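Local structure of Wss1p (Saccharomyces cerevisiae, 5XBV) at residues 25-30 with 54-59; 88-93 with 111-116. The protein is a zinc-dependent endopeptidase that acts on DNA-binding proteins and takes part in the repair of toxic DNA-protein cross-links. The protein carries 1 engineered substitution. All coordinates share one frame; numbering follows the deposited sequence.

How the interactions relate
Both contacts pack helices against the same mixed four-stranded sheet: interaction 1 at the start of strand 29-33, one of its two outermost strands, interaction 2 at strand 89-93, which lies two places further in, beyond strand 66-72. Their centres are 13 Å apart, and interaction 1 closes along the chain before interaction 2 opens. They meet where helix 56-62 and the residue before it lean on helix 106-118: L58 CD2 lies 3.6 Å from L114 CD2, and V55 CG2 lies 4.2 Å from M113 CE. Interaction 2 carries H115, probably a zinc ligand alongside H119 and H125, and brings the Q116 side chain to about 4 Å from the zinc ion. Interaction 1 is more remote, the M59 side chain about 12 Å from that of H119.

Interaction 1: residues 25-30 with 54-59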
loop_
_atom_site.group_PDB
_atom_site.type_symbol
_atom_site.label_atom_id
_atom_site.label_comp_id
_atom_site.label_asym_id
_atom_site.label_seq_id
_atom_site.Cartn_x
_atom_site.Cartn_y
_atom_site.Cartn_z
ATOM N N LYS A 25 4.643 15.271 0.133
ATOM C CA LYS A 25 3.530 14.613 -0.568
ATOM C C LYS A 25 4.070 13.769 -1.717
ATOM O O LYS A 25 4.697 14.298 -2.643
ATOM C CB LYS A 25 2.496 15.595 -1.128
ATOM C CG LYS A 25 1.518 14.896 -2.100
ATOM C CD LYS A 25 0.687 15.864 -2.951
ATOM C CE LYS A 25 -0.397 15.143 -3.760
ATOM N NZ LYS A 25 -1.180 14.133 -2.994
ATOM N N ASN A 26 3.787 12.466 -1.677
ATOM C CA ASN A 26 4.260 11.497 -2.657
ATOM C C ASN A 26 3.816 11.891 -4.065
ATOM O O ASN A 26 2.618 11.859 -4.366
ATOM C CB ASN A 26 3.728 10.111 -2.288
ATOM C CG ASN A 26 4.323 8.995 -3.130
ATOM O OD1 ASN A 26 4.777 9.204 -4.265
ATOM N ND2 ASN A 26 4.339 7.794 -2.563
ATOM N N PRO A 27 4.741 12.265 -4.954
ATOM C CA PRO A 27 4.334 12.680 -6.305
ATOM C C PRO A 27 4.086 11.518 -7.253
ATOM O O PRO A 27 3.627 11.750 -8.380
ATOM C CB PRO A 27 5.525 13.519 -6.779
ATOM C CG PRO A 27 6.691 12.848 -6.127
ATOM C CD PRO A 27 6.199 12.339 -4.771
ATOM N N HIS A 28 4.397 10.290 -6.840
ATOM C CA HIS A 28 4.236 9.109 -7.678
ATOM C C HIS A 28 2.889 8.435 -7.485
ATOM O O HIS A 28 2.639 7.414 -8.121
ATOM C CB HIS A 28 5.338 8.096 -7.387
ATOM C CG HIS A 28 6.675 8.724 -7.163
ATOM N ND1 HIS A 28 7.424 9.256 -8.188
ATOM C CD2 HIS A 28 7.387 8.925 -6.029
ATOM C CE1 HIS A 28 8.547 9.753 -7.697
ATOM N NE2 HIS A 28 8.550 9.562 -6.389
ATOM N N ILE A 29 2.048 8.957 -6.596
ATOM C CA ILE A 29 0.675 8.501 -6.428
ATOM C C ILE A 29 -0.222 9.692 -6.728
ATOM O O ILE A 29 -0.109 10.736 -6.075
ATOM C CB ILE A 29 0.415 7.952 -5.017
ATOM C CG1 ILE A 29 1.285 6.720 -4.772
ATOM C CG2 ILE A 29 -1.059 7.575 -4.868
ATOM C CD1 ILE A 29 1.326 6.264 -3.309
ATOM N N GLN A 30 -1.096 9.547 -7.724
ATOM C CA GLN A 30 -1.879 10.695 -8.171
ATOM C C GLN A 30 -3.002 11.032 -7.194
ATOM O O GLN A 30 -3.225 12.206 -6.876
ATOM C CB GLN A 30 -2.441 10.436 -9.569
ATOM C CG GLN A 30 -3.393 11.516 -10.052
ATOM C CD GLN A 30 -4.109 11.126 -11.332
ATOM O OE1 GLN A 30 -5.339 11.007 -11.362
ATOM N NE2 GLN A 30 -3.341 10.924 -12.399
ATOM N N LYS A 54 5.177 7.149 3.355
ATOM C CA LYS A 54 6.329 6.348 3.748
ATOM C C LYS A 54 7.014 5.684 2.556
ATOM O O LYS A 54 8.234 5.483 2.598
ATOM C CB LYS A 54 5.921 5.289 4.766
ATOM C CG LYS A 54 5.483 5.866 6.102
ATOM C CD LYS A 54 4.941 4.775 6.994
ATOM C CE LYS A 54 6.032 4.228 7.885
ATOM N NZ LYS A 54 6.467 5.263 8.873
ATOM N N VAL A 55 6.268 5.338 1.498
ATOM C CA VAL A 55 6.856 4.587 0.382
ATOM C C VAL A 55 7.336 5.503 -0.732
ATOM O O VAL A 55 7.737 5.035 -1.797
ATOM C CB VAL A 55 5.878 3.534 -0.190
ATOM C CG1 VAL A 55 5.578 2.488 0.848
ATOM C CG2 VAL A 55 4.585 4.180 -0.671
ATOM N N SER A 56 7.355 6.811 -0.485
ATOM C CA SER A 56 7.635 7.759 -1.559
ATOM C C SER A 56 9.027 7.552 -2.160
ATOM O O SER A 56 9.178 7.479 -3.386
ATOM C CB SER A 56 7.462 9.184 -1.034
ATOM O OG SER A 56 7.399 10.079 -2.125
ATOM N N TYR A 57 10.060 7.448 -1.317
ATOM C CA TYR A 57 11.418 7.313 -1.841
ATOM C C TYR A 57 11.616 5.976 -2.547
ATOM O O TYR A 57 12.337 5.899 -3.549
ATOM C CB TYR A 57 12.439 7.466 -0.711
ATOM C CG TYR A 57 13.860 7.638 -1.198
ATOM C CD1 TYR A 57 14.344 8.886 -1.576
ATOM C CD2 TYR A 57 14.721 6.551 -1.278
ATOM C CE1 TYR A 57 15.648 9.043 -2.018
ATOM C CE2 TYR A 57 16.021 6.699 -1.721
ATOM C CZ TYR A 57 16.482 7.943 -2.090
ATOM O OH TYR A 57 17.781 8.076 -2.533
ATOM N N LEU A 58 10.994 4.912 -2.034
ATOM C CA LEU A 58 11.108 3.611 -2.687
ATOM C C LEU A 58 10.497 3.652 -4.086
ATOM O O LEU A 58 11.049 3.078 -5.035
ATOM C CB LEU A 58 10.428 2.538 -1.828
ATOM C CG LEU A 58 10.583 1.084 -2.269
ATOM C CD1 LEU A 58 11.994 0.603 -1.970
ATOM C CD2 LEU A 58 9.557 0.188 -1.558
ATOM N N MET A 59 9.349 4.323 -4.230
ATOM C CA MET A 59 8.706 4.396 -5.534
ATOM C C MET A 59 9.542 5.225 -6.497
ATOM O O MET A 59 9.640 4.895 -7.684
ATOM C CB MET A 59 7.287 4.964 -5.393
ATOM C CG MET A 59 6.321 4.034 -4.661
ATOM S SD MET A 59 4.637 4.698 -4.538
ATOM C CE MET A 59 4.118 4.575 -6.245
#
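A buried contact between a turn and the start of a helix joins N26, H28 and I29, at the entrance to edge strand 29-33, to S56 and M59 of helix 56-62. With CG anti to the backbone N (chi1 -172°), the N26 amide is laid alongside S56, its CG 3.4 Å from S56 OG. Both ends of this amide are used: OD1 accepts from H28 N at 2.8 Å, making an Asx turn, while ND2 is held by the carbonyl of A52 and gives a weak, long bond to M59 SD (3.7 Å). The H28 ring is packed from both sides, P27 CG over the centre of one face and the M59 backbone carbon near the rim of the other, and its NE2 bonds to K60. M59 bends at chi3 (70°), which brings CE against the turn, 3.7 Å from H28 O and 3.8 Å from I29 CG1. With an alanine in place of N26 the amide is gone, which is likely to leave H28 N and the A52 carbonyl without their mate and M59 SD without its weak donor. One buried amide thus links the turn, through H28 N, to the A52 carbonyl, and more weakly to the M59 sulfur.

Interaction 2: residues 88-93 with 111-116; sequences SKIMLR and GTMLHQ. Engineered in segment 111-116: Q116 (natural residue Glu).
L92 and I90, two residues apart on strand 89-93, meet residues 111-116 of helix 106-118 through T112, M113 and Q116, by van der Waals contact with no hydrogen bond between the two segments. L92 divides its methyls between two helix residues. Its side chain and that of T112 slide past each other in opposite directions, L92 CD2 lying 3.8 Å from T112 CG2 and also nearing the M113 backbone, whereas L92 CD1 lies 4.2 Å from M113 SD, these two side chains crossing at about a right angle. The thioether also reaches I90, with SD 4.2 Å from I90 CG2. M113 gets there with CG anti to its backbone N (chi1 180°) and a bend at chi2 (65°). The other neighbour of I90 CG2 is Q116 CB, 3.9 Å off, and I90 CD1 comes within 4.1 Å of Q116 O, a carbonyl that accepts a hydrogen bond from N83. Q116 is an engineered replacement of the natural glutamate; its first methylene packs on the strand.

Strand and helix run nearly antiparallel, at 156°, with their axes 9.2 Å apart at closest approach. Backbone bonds from I90 and L92 to V70, and from M91 to M82, fix the strand between its neighbours 66-72 and 81-84. On the far side of the helix L114 packs on L133 and I137 of helix 127-146, while H115, which leaves the helix at another angle, also touches L133. H115 and H119 are the histidines of an HExxH motif whose glutamate position here holds the engineered Q116, and H125 supplies the third histidine: the zincin active-site helix lying on its sheet.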
loop_
_atom_site.group_PDB
_atom_site.type_symbol
_atom_site.label_atom_id
_atom_site.label_comp_id
_atom_site.label_asym_id
_atom_site.label_seq_id
_atom_site.Cartn_x
_atom_site.Cartn_y
_atom_site.Cartn_z
ATOM N N SER A 88 -2.466 0.857 -12.004
ATOM C CA SER A 88 -3.572 1.780 -12.203
ATOM C C SER A 88 -4.295 2.044 -10.886
ATOM O O SER A 88 -4.643 3.187 -10.571
ATOM C CB SER A 88 -4.532 1.214 -13.240
ATOM O OG SER A 88 -5.409 2.233 -13.659
ATOM N N LYS A 89 -4.520 1.000 -10.094
ATOM C CA LYS A 89 -5.185 1.171 -8.809
ATOM C C LYS A 89 -4.622 0.129 -7.858
ATOM O O LYS A 89 -4.516 -1.042 -8.224
ATOM C CB LYS A 89 -6.705 1.016 -8.958
ATOM C CG LYS A 89 -7.493 1.293 -7.670
ATOM C CD LYS A 89 -8.974 0.949 -7.873
ATOM C CE LYS A 89 -9.671 1.947 -8.789
ATOM N NZ LYS A 89 -11.145 1.667 -8.927
ATOM N N ILE A 90 -4.216 0.549 -6.669
ATOM C CA ILE A 90 -3.890 -0.386 -5.592
ATOM C C ILE A 90 -4.928 -0.165 -4.505
ATOM O O ILE A 90 -5.141 0.974 -4.067
ATOM C CB ILE A 90 -2.463 -0.198 -5.051
ATOM C CG1 ILE A 90 -1.438 -0.696 -6.076
ATOM C CG2 ILE A 90 -2.315 -0.994 -3.736
ATOM C CD1 ILE A 90 0.043 -0.497 -5.654
ATOM N N MET A 91 -5.623 -1.242 -4.126
ATOM C CA MET A 91 -6.601 -1.208 -3.053
ATOM C C MET A 91 -6.010 -1.874 -1.821
ATOM O O MET A 91 -5.381 -2.936 -1.914
ATOM C CB MET A 91 -7.897 -1.906 -3.489
ATOM C CG MET A 91 -8.521 -1.209 -4.713
ATOM S SD MET A 91 -10.150 -1.780 -5.249
ATOM C CE MET A 91 -9.686 -3.281 -6.102
ATOM N N LEU A 92 -6.195 -1.237 -0.668
ATOM C CA LEU A 92 -5.686 -1.750 0.593
ATOM C C LEU A 92 -6.836 -1.903 1.578
ATOM O O LEU A 92 -7.646 -0.986 1.733
ATOM C CB LEU A 92 -4.641 -0.798 1.209
ATOM C CG LEU A 92 -3.355 -0.508 0.417
ATOM C CD1 LEU A 92 -2.547 0.510 1.201
ATOM C CD2 LEU A 92 -2.545 -1.786 0.197
ATOM N N ARG A 93 -6.877 -3.039 2.272
ATOM C CA ARG A 93 -7.746 -3.136 3.438
ATOM C C ARG A 93 -7.094 -2.388 4.591
ATOM O O ARG A 93 -5.921 -2.630 4.916
ATOM C CB ARG A 93 -7.989 -4.594 3.816
ATOM C CG ARG A 93 -8.865 -4.731 5.032
ATOM C CD ARG A 93 -8.950 -6.166 5.500
ATOM N NE ARG A 93 -9.651 -7.051 4.577
ATOM C CZ ARG A 93 -10.975 -7.190 4.513
ATOM N NH1 ARG A 93 -11.769 -6.457 5.296
ATOM N NH2 ARG A 93 -11.509 -8.055 3.648
ATOM N N GLY A 111 3.250 -3.910 4.799
ATOM C CA GLY A 111 3.631 -5.153 4.160
ATOM C C GLY A 111 2.763 -5.429 2.953
ATOM O O GLY A 111 3.254 -5.831 1.894
ATOM N N THR A 112 1.466 -5.161 3.080
ATOM C CA THR A 112 0.563 -5.367 1.958
ATOM C C THR A 112 0.883 -4.404 0.821
ATOM O O THR A 112 0.852 -4.789 -0.352
ATOM C CB THR A 112 -0.878 -5.212 2.437
ATOM O OG1 THR A 112 -1.152 -6.245 3.394
ATOM C CG2 THR A 112 -1.858 -5.331 1.266
ATOM N N MET A 113 1.206 -3.153 1.153
ATOM C CA MET A 113 1.541 -2.168 0.128
ATOM C C MET A 113 2.778 -2.586 -0.667
ATOM O O MET A 113 2.802 -2.470 -1.897
ATOM C CB MET A 113 1.747 -0.794 0.793
ATOM C CG MET A 113 2.111 0.331 -0.184
ATOM S SD MET A 113 0.740 0.641 -1.333
ATOM C CE MET A 113 1.433 1.948 -2.331
ATOM N N LEU A 114 3.825 -3.072 0.011
ATOM C CA LEU A 114 5.030 -3.499 -0.710
ATOM C C LEU A 114 4.755 -4.726 -1.570
ATOM O O LEU A 114 5.252 -4.842 -2.693
ATOM C CB LEU A 114 6.164 -3.797 0.277
ATOM C CG LEU A 114 6.586 -2.674 1.220
ATOM C CD1 LEU A 114 7.699 -3.153 2.158
ATOM C CD2 LEU A 114 7.055 -1.495 0.420
ATOM N N HIS A 115 3.960 -5.652 -1.049
ATOM C CA HIS A 115 3.538 -6.798 -1.829
ATOM C C HIS A 115 2.795 -6.356 -3.089
ATOM O O HIS A 115 3.069 -6.839 -4.195
ATOM C CB HIS A 115 2.658 -7.675 -0.936
ATOM C CG HIS A 115 2.230 -8.947 -1.568
ATOM N ND1 HIS A 115 1.340 -8.988 -2.612
ATOM C CD2 HIS A 115 2.567 -10.233 -1.299
ATOM C CE1 HIS A 115 1.155 -10.246 -2.961
ATOM N NE2 HIS A 115 1.889 -11.019 -2.188
ATOM N N GLN A 116 1.854 -5.420 -2.945
ATOM C CA GLN A 116 1.080 -5.018 -4.115
ATOM C C GLN A 116 1.897 -4.163 -5.074
ATOM O O GLN A 116 1.673 -4.228 -6.289
ATOM C CB GLN A 116 -0.195 -4.293 -3.672
ATOM C CG GLN A 116 -1.168 -5.193 -2.902
ATOM C CD GLN A 116 -1.597 -6.439 -3.693
ATOM O OE1 GLN A 116 -1.685 -6.418 -4.922
ATOM N NE2 GLN A 116 -1.882 -7.521 -2.974
#